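Local structure of uncharacterized aldehyde dehydrogenase AldY (Bacillus subtilis, 4DNG) at residues 27-31 with 316-320; 156-161 with 185-190; 248-252 with 466-470; 260-266 with 412-417. The protein probably oxidises aldehydes to carboxylates with NAD(+) as electron acceptor and may help protect the cell against stress from ethanol and related compounds. All blocks are in the same frame, centred on the assembly; numbering follows the deposited sequence.

Contact 1. Residues 27-31 with 316-320; sequences LNPYD and YGDQT
This is a loop-to-loop contact. The link between strands 23-27 and 34-39 lies against the loop that leaves helix 297-313. Apart from Leu-27, which ends strand 23-27, both segments are loop. The CA atoms come nearest at Tyr-30 and Asp-318, 6.6 Å apart. Tyr-30 (chi1 t, chi2 77°) lays its ring along the backbone of Gly-317 and Asp-318. Asp-318 CA stands over the ring face, 3.8 Å from the centroid and 26° off the normal, a CH-pi contact. Two Asx turns shape the loops. Asn-28 OD1 (chi1 t) accepts from Tyr-30 N at 2.9 Å. Asp-318 OD1 (chi1 t) accepts from Thr-320 N at 3.2 Å and from Thr-320 OG1 at 3.1 Å. Gly-317, at phi 143° and psi -130°, has a backbone that would jam a CB against the preceding carbonyl. As modelled, Asn-28 OD1 and Gln-319 OE1 are two acceptors 3.0 Å apart and are not bonded. Gln-319 NE2 instead donates to Ala-91 O. Pro-328 touches Pro-29, Tyr-30 and Gln-319.

Contact 2. Residues 156-161 with 185-190; sequences PMNLSM and SGGTII
Two helices cross at -68°, and the axes of the two segments come within 7.9 Å. Segment 156-161 starts helix 156-169. Segment 185-190 belongs to helix 183-196 and has a wider pi-type turn at 185-188. These are the helices of two successive beta-alpha-beta crossovers, 135-150 to 173-177 and 173-177 to 204-206, in the Rossmann-like NAD-binding domain of the family.

Close backbone packing sets the register. Pro-156 and Gly-186 have CA atoms 4.3 Å apart, and Pro-156 CB lies 3.6 Å from Gly-186 CA. An ideal CB on Gly-186 would be only 3.1 Å from Pro-156 CB, so glycine permits this approach. Met-157 CB comes 3.1 Å from Ser-185 O.

Apolar side chains fill the rest. Met-157 (t, t, m) puts CE 3.8 Å from Ile-189 CG2 and CG 4.1 Å from Ile-190 CD1. Met-161 (t, p, p) curls CE to 3.7 Å from Ile-190 CG1. Ile-190 CD1 also lies 3.9 Å from Ser-160 CB.

The polar group is small. Ser-160 OG (chi1 m) is 2.9 Å from Gly-186 O. Ser-160 OG is hydrogen-bonded to Ser-151 OG, and His-176 NE2 is hydrogen-bonded to both Ser-160 OG and Gly-186 O. Ser-185 OG pairs with Glu-93. The contact is therefore mainly a buried apolar joint, with its few polar atoms tied to neighbouring parts of the fold.

Contact 3. Residues 248-252 with 466-470; sequences KRMAL and EEFTV
One arginine makes most of this contact. Arg-249 begins strand 249-254 and points its CB toward segment 466-470, where a weakly bonded helical turn, the end of helix 462-468, leads into strand 469-477. The nearest CA atoms, those of Arg-249 and Glu-467, are 8.1 Å apart, so the side chain spans the gap. Its chi1 is m, chi2 lies off the wells at -136°, and chi3 is m.

Arg-249 NH1 gives two good hydrogen bonds, to Glu-467 O at 2.6 Å (175°) and to Thr-469 O at 2.7 Å (153°). Both acceptors lie near the guanidinium plane, at its edge. Arg-249 NE adds a weak bond to Glu-467 O at 3.4 Å. Glu-466 O, 3.1 Å from Arg-249 NH1, has too poor an angle to bond. Thr-469 OG1 is satisfied by Val-465 O, and Phe-468 O accepts from Asn-172 ND2. Ala-251 CB, also pointing toward 466-470, meets Glu-467 OE2 at 3.6 Å.

Strand 249-254 pairs with 226-231, which pairs with 135-150, and that strand pairs with 469-477. Arg-249 thus ties the start of strand 249-254 to the turn entering strand 469-477 of the same sheet, in the NAD-binding part of the fold. Strand 249-254 also carries Glu-253, a predicted active-site residue. Met-250, whose CB points away from 466-470, packs on Met-250 of the second subunit. Across these segments the guanidinium bonds to backbone carbonyls and not to a carboxylate, so the contact relies on main-chain geometry in 466-470.

Contact 4. Residues 260-266 with 412-417; sequences FAVLSDA and AVFTSD
The most striking feature is Asp-265, whose carboxylate receives three donors from consecutive residues. Thr-415 OG1 donates to Asp-265 OD1 at 2.7 Å. Two weak bonds follow, Ser-416 N to Asp-265 OD1 and Asp-417 N to Asp-265 OD2, both 3.2 Å. Thr-415 OG1 also accepts from Asp-417 N at 2.9 Å, an ST turn, with Asp-417 as N-cap of helix 418-425.

Before this, strands 260-262 and 412-414 run parallel, their axes at 11° and 4.7 Å apart at closest approach. The pairs are Phe-260 with Ala-412, Ala-261 with Val-413, and Val-262 with Phe-414. The bonds are Ala-261 N to Ala-412 O, 2.7 Å, Phe-414 N to Ala-261 O, 2.8 Å, and Leu-263 N to Phe-414 O, 2.9 Å. Phe-260 (t) and Phe-414 (m) meet obliquely, centroids 5.0 Å apart, on the face covered by helix 268-281. On the face of Ala-261 and Val-413, Val-413 CG2 meets CG of Leu-263, just past the strand end, at 3.8 Å. A type I turn, 263-266, brings Ala-266 CA within 4.0 Å of Thr-415 CA.

The strands are neighbours in the parallel part of a mixed sheet, consistent with the family's catalytic domain. Main-chain bonds and apolar faces join them, while beyond them the Asp-265 carboxylate links the two loops, chiefly through Thr-415 OG1.

Overall arrangement
From the N terminus, 27-31 opens contact 1, which closes only at 316-320. Contact 2 opens and closes within that loop, between neighbouring helices 156-169 and 183-196. Strand 249-254 then opens contact 3, and the next strand, 258-262, opens contact 4. Contact 1 closes before either does, so it crosses both. Contact 4 closes at 412-417, inside the span of contact 3, which closes last by tying strand 249-254 to the helix-to-strand junction at 466-470. Contacts 2 and 3 lie in the NAD-binding part, centres about 20 Å apart. Contact 4 joins strands 258-262 and 410-414 of the second sheet, its centre about 35 Å from theirs. Contact 1 joins the early chain to a loop after helix 297-313.

Contact 1. Residues 27-31 with 316-320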
loop_
_atom_site.group_PDB
_atom_site.type_symbol
_atom_site.label_atom_id
_atom_site.label_comp_id
_atom_site.label_asym_id
_atom_site.label_seq_id
_atom_site.Cartn_x
_atom_site.Cartn_y
_atom_site.Cartn_z
ATOM N N LEU A 27 4.050 26.620 23.755
ATOM C CA LEU A 27 3.199 27.225 24.765
ATOM C C LEU A 27 2.364 26.209 25.538
ATOM O O LEU A 27 1.982 25.170 25.008
ATOM C CB LEU A 27 2.292 28.281 24.117
ATOM C CG LEU A 27 2.906 29.435 23.294
ATOM C CD1 LEU A 27 1.832 30.439 22.880
ATOM C CD2 LEU A 27 4.032 30.161 24.017
ATOM N N ASN A 28 2.035 26.558 26.765
ATOM C CA ASN A 28 1.002 25.876 27.481
ATOM C C ASN A 28 -0.272 26.494 26.983
ATOM O O ASN A 28 -0.405 27.695 26.955
ATOM C CB ASN A 28 1.162 26.093 28.970
ATOM C CG ASN A 28 0.095 25.410 29.773
ATOM O OD1 ASN A 28 -1.015 25.259 29.321
ATOM N ND2 ASN A 28 0.433 24.994 30.968
ATOM N N PRO A 29 -1.192 25.653 26.550
ATOM C CA PRO A 29 -2.456 26.079 25.960
ATOM C C PRO A 29 -3.374 26.830 26.906
ATOM O O PRO A 29 -4.111 27.689 26.465
ATOM C CB PRO A 29 -3.082 24.769 25.539
ATOM C CG PRO A 29 -1.930 23.918 25.206
ATOM C CD PRO A 29 -0.825 24.299 26.126
ATOM N N TYR A 30 -3.381 26.452 28.173
ATOM C CA TYR A 30 -4.246 27.081 29.141
ATOM C C TYR A 30 -3.942 28.542 29.321
ATOM O O TYR A 30 -4.844 29.352 29.328
ATOM C CB TYR A 30 -4.060 26.386 30.475
ATOM C CG TYR A 30 -5.030 26.767 31.561
ATOM C CD1 TYR A 30 -6.311 26.276 31.576
ATOM C CD2 TYR A 30 -4.644 27.574 32.598
ATOM C CE1 TYR A 30 -7.190 26.601 32.581
ATOM C CE2 TYR A 30 -5.518 27.904 33.601
ATOM C CZ TYR A 30 -6.787 27.415 33.584
ATOM O OH TYR A 30 -7.652 27.740 34.583
ATOM N N ASP A 31 -2.679 28.899 29.444
ATOM C CA ASP A 31 -2.384 30.277 29.726
ATOM C C ASP A 31 -1.499 30.968 28.729
ATOM O O ASP A 31 -1.268 32.156 28.845
ATOM C CB ASP A 31 -1.790 30.387 31.109
ATOM C CG ASP A 31 -0.623 29.512 31.273
ATOM O OD1 ASP A 31 -0.008 29.228 30.245
ATOM O OD2 ASP A 31 -0.313 29.107 32.400
ATOM N N TYR A 316 -13.986 21.466 34.471
ATOM C CA TYR A 316 -13.223 22.133 33.427
ATOM C C TYR A 316 -12.199 23.112 34.017
ATOM O O TYR A 316 -12.405 23.646 35.101
ATOM C CB TYR A 316 -14.165 22.812 32.415
ATOM C CG TYR A 316 -14.887 24.042 32.928
ATOM C CD1 TYR A 316 -14.251 25.289 32.960
ATOM C CD2 TYR A 316 -16.214 23.971 33.353
ATOM C CE1 TYR A 316 -14.907 26.419 33.417
ATOM C CE2 TYR A 316 -16.881 25.098 33.807
ATOM C CZ TYR A 316 -16.223 26.320 33.840
ATOM O OH TYR A 316 -16.873 27.449 34.294
ATOM N N GLY A 317 -11.090 23.332 33.315
ATOM C CA GLY A 317 -10.120 24.335 33.753
ATOM C C GLY A 317 -8.664 23.980 33.532
ATOM O O GLY A 317 -8.257 23.620 32.427
ATOM N N ASP A 318 -7.865 24.119 34.587
ATOM C CA ASP A 318 -6.436 23.857 34.505
ATOM C C ASP A 318 -6.206 22.366 34.394
ATOM O O ASP A 318 -6.611 21.596 35.253
ATOM C CB ASP A 318 -5.691 24.421 35.712
ATOM C CG ASP A 318 -4.200 24.534 35.471
ATOM O OD1 ASP A 318 -3.694 23.896 34.516
ATOM O OD2 ASP A 318 -3.531 25.260 36.238
ATOM N N GLN A 319 -5.542 21.980 33.322
ATOM C CA GLN A 319 -5.375 20.583 32.939
ATOM C C GLN A 319 -4.261 19.894 33.737
ATOM O O GLN A 319 -4.203 18.660 33.832
ATOM C CB GLN A 319 -5.036 20.583 31.474
ATOM C CG GLN A 319 -4.440 21.937 31.114
ATOM C CD GLN A 319 -3.112 21.796 30.447
ATOM O OE1 GLN A 319 -2.500 22.776 30.036
ATOM N NE2 GLN A 319 -2.653 20.559 30.328
ATOM N N THR A 320 -3.375 20.700 34.309
ATOM C CA THR A 320 -2.348 20.184 35.196
ATOM C C THR A 320 -2.935 19.761 36.546
ATOM O O THR A 320 -2.272 19.080 37.314
ATOM C CB THR A 320 -1.231 21.204 35.410
ATOM O OG1 THR A 320 -1.727 22.273 36.222
ATOM C CG2 THR A 320 -0.733 21.739 34.050
#

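Contact 2. Residues 156-161 with 185-190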
loop_
_atom_site.group_PDB
_atom_site.type_symbol
_atom_site.label_atom_id
_atom_site.label_comp_id
_atom_site.label_asym_id
_atom_site.label_seq_id
_atom_site.Cartn_x
_atom_site.Cartn_y
_atom_site.Cartn_z
ATOM N N PRO A 156 0.274 13.203 20.622
ATOM C CA PRO A 156 1.596 13.233 19.961
ATOM C C PRO A 156 2.508 12.051 20.318
ATOM O O PRO A 156 3.143 11.492 19.436
ATOM C CB PRO A 156 2.218 14.535 20.498
ATOM C CG PRO A 156 1.493 14.791 21.789
ATOM C CD PRO A 156 0.077 14.399 21.461
ATOM N N MET A 157 2.586 11.675 21.593
ATOM C CA MET A 157 3.578 10.698 22.019
ATOM C C MET A 157 3.180 9.274 21.617
ATOM O O MET A 157 3.986 8.497 21.078
ATOM C CB MET A 157 3.814 10.781 23.521
ATOM C CG MET A 157 4.763 9.698 23.993
ATOM S SD MET A 157 5.285 9.791 25.703
ATOM C CE MET A 157 6.209 11.330 25.748
ATOM N N ASN A 158 1.924 8.948 21.876
ATOM C CA ASN A 158 1.377 7.671 21.507
ATOM C C ASN A 158 1.544 7.407 19.999
ATOM O O ASN A 158 2.084 6.364 19.606
ATOM C CB ASN A 158 -0.087 7.643 21.950
ATOM C CG ASN A 158 -0.841 6.452 21.429
ATOM O OD1 ASN A 158 -0.507 5.311 21.732
ATOM N ND2 ASN A 158 -1.886 6.712 20.651
ATOM N N LEU A 159 1.117 8.359 19.167
ATOM C CA LEU A 159 1.127 8.182 17.712
ATOM C C LEU A 159 2.531 8.142 17.122
ATOM O O LEU A 159 2.799 7.332 16.258
ATOM C CB LEU A 159 0.282 9.268 17.002
ATOM C CG LEU A 159 -1.240 9.220 17.224
ATOM C CD1 LEU A 159 -1.968 10.303 16.437
ATOM C CD2 LEU A 159 -1.837 7.851 16.905
ATOM N N SER A 160 3.406 9.037 17.576
ATOM C CA SER A 160 4.812 8.980 17.251
ATOM C C SER A 160 5.386 7.581 17.550
ATOM O O SER A 160 5.977 6.935 16.672
ATOM C CB SER A 160 5.583 10.068 18.028
ATOM O OG SER A 160 5.154 11.374 17.640
ATOM N N MET A 161 5.210 7.099 18.778
ATOM C CA MET A 161 5.812 5.822 19.154
ATOM C C MET A 161 5.158 4.667 18.372
ATOM O O MET A 161 5.773 3.618 18.139
ATOM C CB MET A 161 5.684 5.614 20.654
ATOM C CG MET A 161 6.331 4.359 21.182
ATOM S SD MET A 161 8.085 4.631 21.037
ATOM C CE MET A 161 8.358 5.693 22.460
ATOM N N SER A 185 6.682 16.290 23.787
ATOM C CA SER A 185 6.017 15.022 24.033
ATOM C C SER A 185 5.919 14.195 22.775
ATOM O O SER A 185 5.921 12.982 22.848
ATOM C CB SER A 185 4.643 15.225 24.651
ATOM O OG SER A 185 4.043 16.345 24.095
ATOM N N GLY A 186 5.857 14.852 21.621
ATOM C CA GLY A 186 5.820 14.140 20.357
ATOM C C GLY A 186 7.185 13.790 19.763
ATOM O O GLY A 186 7.254 13.074 18.766
ATOM N N GLY A 187 8.272 14.274 20.351
ATOM C CA GLY A 187 9.604 14.019 19.783
ATOM C C GLY A 187 10.762 13.927 20.751
ATOM O O GLY A 187 11.420 12.896 20.849
ATOM N N THR A 188 11.023 15.000 21.482
ATOM C CA THR A 188 12.307 15.079 22.204
ATOM C C THR A 188 12.433 14.087 23.365
ATOM O O THR A 188 13.509 13.507 23.578
ATOM C CB THR A 188 12.639 16.504 22.685
ATOM O OG1 THR A 188 11.549 17.016 23.462
ATOM C CG2 THR A 188 12.886 17.420 21.500
ATOM N N ILE A 189 11.338 13.894 24.103
ATOM C CA ILE A 189 11.312 12.949 25.214
ATOM C C ILE A 189 11.602 11.541 24.689
ATOM O O ILE A 189 12.387 10.788 25.293
ATOM C CB ILE A 189 9.972 12.990 25.978
ATOM C CG1 ILE A 189 9.868 14.269 26.787
ATOM C CG2 ILE A 189 9.834 11.804 26.922
ATOM C CD1 ILE A 189 8.462 14.524 27.288
ATOM N N ILE A 190 10.994 11.214 23.550
ATOM C CA ILE A 190 11.186 9.924 22.906
ATOM C C ILE A 190 12.657 9.781 22.503
ATOM O O ILE A 190 13.286 8.759 22.801
ATOM C CB ILE A 190 10.248 9.745 21.698
ATOM C CG1 ILE A 190 8.874 9.328 22.184
ATOM C CG2 ILE A 190 10.778 8.671 20.759
ATOM C CD1 ILE A 190 7.759 9.584 21.189
#

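Contact 3. Residues 248-252 with 466-470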
loop_
_atom_site.group_PDB
_atom_site.type_symbol
_atom_site.label_atom_id
_atom_site.label_comp_id
_atom_site.label_asym_id
_atom_site.label_seq_id
_atom_site.Cartn_x
_atom_site.Cartn_y
_atom_site.Cartn_z
ATOM N N LYS A 248 6.289 4.756 -2.645
ATOM C CA LYS A 248 6.610 4.525 -1.245
ATOM C C LYS A 248 5.374 3.923 -0.548
ATOM O O LYS A 248 4.243 4.189 -0.940
ATOM C CB LYS A 248 6.958 5.840 -0.555
ATOM C CG LYS A 248 7.982 6.752 -1.233
ATOM C CD LYS A 248 8.128 8.033 -0.378
ATOM C CE LYS A 248 9.174 9.020 -0.912
ATOM N NZ LYS A 248 10.517 8.483 -1.325
ATOM N N ARG A 249 5.578 3.115 0.485
ATOM C CA ARG A 249 4.457 2.628 1.282
ATOM C C ARG A 249 3.893 3.785 2.121
ATOM O O ARG A 249 4.550 4.788 2.306
ATOM C CB ARG A 249 4.872 1.441 2.170
ATOM C CG ARG A 249 5.518 0.291 1.414
ATOM C CD ARG A 249 4.975 -1.052 1.871
ATOM N NE ARG A 249 5.583 -1.518 3.116
ATOM C CZ ARG A 249 6.463 -2.516 3.209
ATOM N NH1 ARG A 249 6.947 -2.846 4.398
ATOM N NH2 ARG A 249 6.862 -3.187 2.135
ATOM N N MET A 250 2.665 3.662 2.606
ATOM C CA MET A 250 2.071 4.744 3.338
ATOM C C MET A 250 1.077 4.288 4.405
ATOM O O MET A 250 0.109 3.605 4.125
ATOM C CB MET A 250 1.536 5.824 2.379
ATOM C CG MET A 250 0.194 5.603 1.722
ATOM S SD MET A 250 0.004 6.788 0.376
ATOM C CE MET A 250 0.333 5.762 -1.054
ATOM N N ALA A 251 1.367 4.639 5.650
ATOM C CA ALA A 251 0.470 4.352 6.762
ATOM C C ALA A 251 -0.188 5.665 7.143
ATOM O O ALA A 251 0.326 6.434 7.951
ATOM C CB ALA A 251 1.244 3.772 7.948
ATOM N N LEU A 252 -1.320 5.923 6.522
ATOM C CA LEU A 252 -2.043 7.148 6.719
ATOM C C LEU A 252 -3.194 6.943 7.699
ATOM O O LEU A 252 -3.908 5.951 7.629
ATOM C CB LEU A 252 -2.553 7.663 5.367
ATOM C CG LEU A 252 -1.512 7.921 4.284
ATOM C CD1 LEU A 252 -2.159 8.601 3.081
ATOM C CD2 LEU A 252 -0.334 8.754 4.805
ATOM N N GLU A 466 4.594 -6.800 8.836
ATOM C CA GLU A 466 4.545 -6.677 7.373
ATOM C C GLU A 466 4.744 -5.225 6.927
ATOM O O GLU A 466 5.351 -4.989 5.892
ATOM C CB GLU A 466 3.221 -7.199 6.780
ATOM C CG GLU A 466 2.712 -8.548 7.291
ATOM C CD GLU A 466 3.617 -9.731 6.952
ATOM O OE1 GLU A 466 4.268 -9.738 5.880
ATOM O OE2 GLU A 466 3.664 -10.678 7.769
ATOM N N GLU A 467 4.239 -4.264 7.709
ATOM C CA GLU A 467 4.264 -2.848 7.310
ATOM C C GLU A 467 5.673 -2.295 7.333
ATOM O O GLU A 467 6.041 -1.504 6.472
ATOM C CB GLU A 467 3.343 -1.980 8.186
ATOM C CG GLU A 467 1.877 -1.909 7.754
ATOM C CD GLU A 467 1.030 -1.008 8.665
ATOM O OE1 GLU A 467 0.249 -1.540 9.491
ATOM O OE2 GLU A 467 1.145 0.236 8.571
ATOM N N PHE A 468 6.469 -2.747 8.295
ATOM C CA PHE A 468 7.814 -2.204 8.514
ATOM C C PHE A 468 8.913 -3.140 8.042
ATOM O O PHE A 468 10.098 -2.879 8.255
ATOM C CB PHE A 468 8.001 -1.812 9.991
ATOM C CG PHE A 468 7.151 -0.641 10.400
ATOM C CD1 PHE A 468 7.620 0.661 10.252
ATOM C CD2 PHE A 468 5.864 -0.841 10.896
ATOM C CE1 PHE A 468 6.832 1.748 10.609
ATOM C CE2 PHE A 468 5.074 0.236 11.248
ATOM C CZ PHE A 468 5.557 1.533 11.103
ATOM N N THR A 469 8.527 -4.228 7.386
ATOM C CA THR A 469 9.528 -5.121 6.796
ATOM C C THR A 469 9.225 -5.397 5.360
ATOM O O THR A 469 8.080 -5.235 4.926
ATOM C CB THR A 469 9.637 -6.471 7.529
ATOM O OG1 THR A 469 8.407 -7.207 7.391
ATOM C CG2 THR A 469 9.979 -6.252 9.006
ATOM N N VAL A 470 10.253 -5.818 4.626
ATOM C CA VAL A 470 10.054 -6.321 3.274
ATOM C C VAL A 470 10.197 -7.852 3.179
ATOM O O VAL A 470 10.926 -8.507 3.941
ATOM C CB VAL A 470 10.941 -5.578 2.269
ATOM C CG1 VAL A 470 12.373 -6.092 2.317
ATOM C CG2 VAL A 470 10.354 -5.686 0.866
#

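Contact 4. Residues 260-266 with 412-417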
loop_
_atom_site.group_PDB
_atom_site.type_symbol
_atom_site.label_atom_id
_atom_site.label_comp_id
_atom_site.label_asym_id
_atom_site.label_seq_id
_atom_site.Cartn_x
_atom_site.Cartn_y
_atom_site.Cartn_z
ATOM N N PHE A 260 -20.716 6.043 17.073
ATOM C CA PHE A 260 -21.034 5.334 18.283
ATOM C C PHE A 260 -22.498 4.983 18.080
ATOM O O PHE A 260 -23.354 5.874 18.040
ATOM C CB PHE A 260 -20.881 6.321 19.444
ATOM C CG PHE A 260 -20.832 5.696 20.806
ATOM C CD1 PHE A 260 -19.637 5.186 21.312
ATOM C CD2 PHE A 260 -21.959 5.684 21.614
ATOM C CE1 PHE A 260 -19.578 4.626 22.580
ATOM C CE2 PHE A 260 -21.907 5.136 22.893
ATOM C CZ PHE A 260 -20.715 4.608 23.374
ATOM N N ALA A 261 -22.789 3.700 17.884
ATOM C CA ALA A 261 -24.185 3.271 17.735
ATOM C C ALA A 261 -24.691 2.577 18.986
ATOM O O ALA A 261 -24.030 1.690 19.515
ATOM C CB ALA A 261 -24.382 2.386 16.507
ATOM N N VAL A 262 -25.879 2.988 19.428
ATOM C CA VAL A 262 -26.506 2.511 20.657
ATOM C C VAL A 262 -27.867 1.917 20.303
ATOM O O VAL A 262 -28.855 2.638 20.098
ATOM C CB VAL A 262 -26.661 3.665 21.680
ATOM C CG1 VAL A 262 -27.509 3.237 22.879
ATOM C CG2 VAL A 262 -25.302 4.171 22.128
ATOM N N LEU A 263 -27.906 0.591 20.230
ATOM C CA LEU A 263 -29.047 -0.113 19.669
ATOM C C LEU A 263 -30.151 -0.306 20.704
ATOM O O LEU A 263 -29.929 -0.098 21.901
ATOM C CB LEU A 263 -28.603 -1.458 19.077
ATOM C CG LEU A 263 -27.407 -1.545 18.114
ATOM C CD1 LEU A 263 -27.428 -2.890 17.397
ATOM C CD2 LEU A 263 -27.373 -0.410 17.102
ATOM N N SER A 264 -31.336 -0.715 20.239
ATOM C CA SER A 264 -32.522 -0.829 21.092
ATOM C C SER A 264 -32.332 -1.692 22.351
ATOM O O SER A 264 -32.799 -1.331 23.426
ATOM C CB SER A 264 -33.735 -1.299 20.285
ATOM O OG SER A 264 -33.438 -2.443 19.509
ATOM N N ASP A 265 -31.636 -2.814 22.229
ATOM C CA ASP A 265 -31.442 -3.680 23.392
ATOM C C ASP A 265 -30.281 -3.265 24.326
ATOM O O ASP A 265 -30.146 -3.802 25.422
ATOM C CB ASP A 265 -31.369 -5.164 22.986
ATOM C CG ASP A 265 -30.240 -5.454 22.026
ATOM O OD1 ASP A 265 -29.526 -4.505 21.640
ATOM O OD2 ASP A 265 -30.076 -6.634 21.649
ATOM N N ALA A 266 -29.462 -2.304 23.904
ATOM C CA ALA A 266 -28.302 -1.863 24.701
ATOM C C ALA A 266 -28.595 -1.556 26.166
ATOM O O ALA A 266 -29.697 -1.127 26.524
ATOM C CB ALA A 266 -27.661 -0.648 24.068
ATOM N N ALA A 412 -18.087 1.847 17.123
ATOM C CA ALA A 412 -18.531 1.188 18.358
ATOM C C ALA A 412 -20.032 0.915 18.329
ATOM O O ALA A 412 -20.834 1.786 17.967
ATOM C CB ALA A 412 -18.144 2.014 19.588
ATOM N N VAL A 413 -20.404 -0.303 18.693
ATOM C CA VAL A 413 -21.817 -0.699 18.729
ATOM C C VAL A 413 -22.181 -1.242 20.110
ATOM O O VAL A 413 -21.408 -1.992 20.729
ATOM C CB VAL A 413 -22.208 -1.662 17.567
ATOM C CG1 VAL A 413 -21.271 -2.856 17.495
ATOM C CG2 VAL A 413 -23.658 -2.128 17.684
ATOM N N PHE A 414 -23.344 -0.810 20.599
ATOM C CA PHE A 414 -23.835 -1.212 21.922
ATOM C C PHE A 414 -25.157 -1.934 21.822
ATOM O O PHE A 414 -26.177 -1.374 21.417
ATOM C CB PHE A 414 -23.896 -0.029 22.901
ATOM C CG PHE A 414 -22.567 0.296 23.528
ATOM C CD1 PHE A 414 -21.560 0.908 22.782
ATOM C CD2 PHE A 414 -22.308 -0.033 24.855
ATOM C CE1 PHE A 414 -20.323 1.198 23.347
ATOM C CE2 PHE A 414 -21.075 0.257 25.430
ATOM C CZ PHE A 414 -20.081 0.871 24.674
ATOM N N THR A 415 -25.109 -3.204 22.176
ATOM C CA THR A 415 -26.261 -4.060 22.106
ATOM C C THR A 415 -26.129 -5.118 23.175
ATOM O O THR A 415 -25.019 -5.515 23.542
ATOM C CB THR A 415 -26.414 -4.732 20.718
ATOM O OG1 THR A 415 -27.351 -5.826 20.813
ATOM C CG2 THR A 415 -25.081 -5.264 20.220
ATOM N N SER A 416 -27.282 -5.552 23.667
ATOM C CA SER A 416 -27.385 -6.636 24.626
ATOM C C SER A 416 -27.098 -7.979 23.970
ATOM O O SER A 416 -26.609 -8.900 24.621
ATOM C CB SER A 416 -28.796 -6.672 25.184
ATOM O OG SER A 416 -28.873 -7.641 26.190
ATOM N N ASP A 417 -27.426 -8.074 22.682
ATOM C CA ASP A 417 -27.254 -9.286 21.887
ATOM C C ASP A 417 -25.858 -9.323 21.246
ATOM O O ASP A 417 -25.605 -8.627 20.256
ATOM C CB ASP A 417 -28.341 -9.330 20.814
ATOM C CG ASP A 417 -28.453 -10.674 20.137
ATOM O OD1 ASP A 417 -27.657 -11.588 20.442
ATOM O OD2 ASP A 417 -29.355 -10.819 19.282
#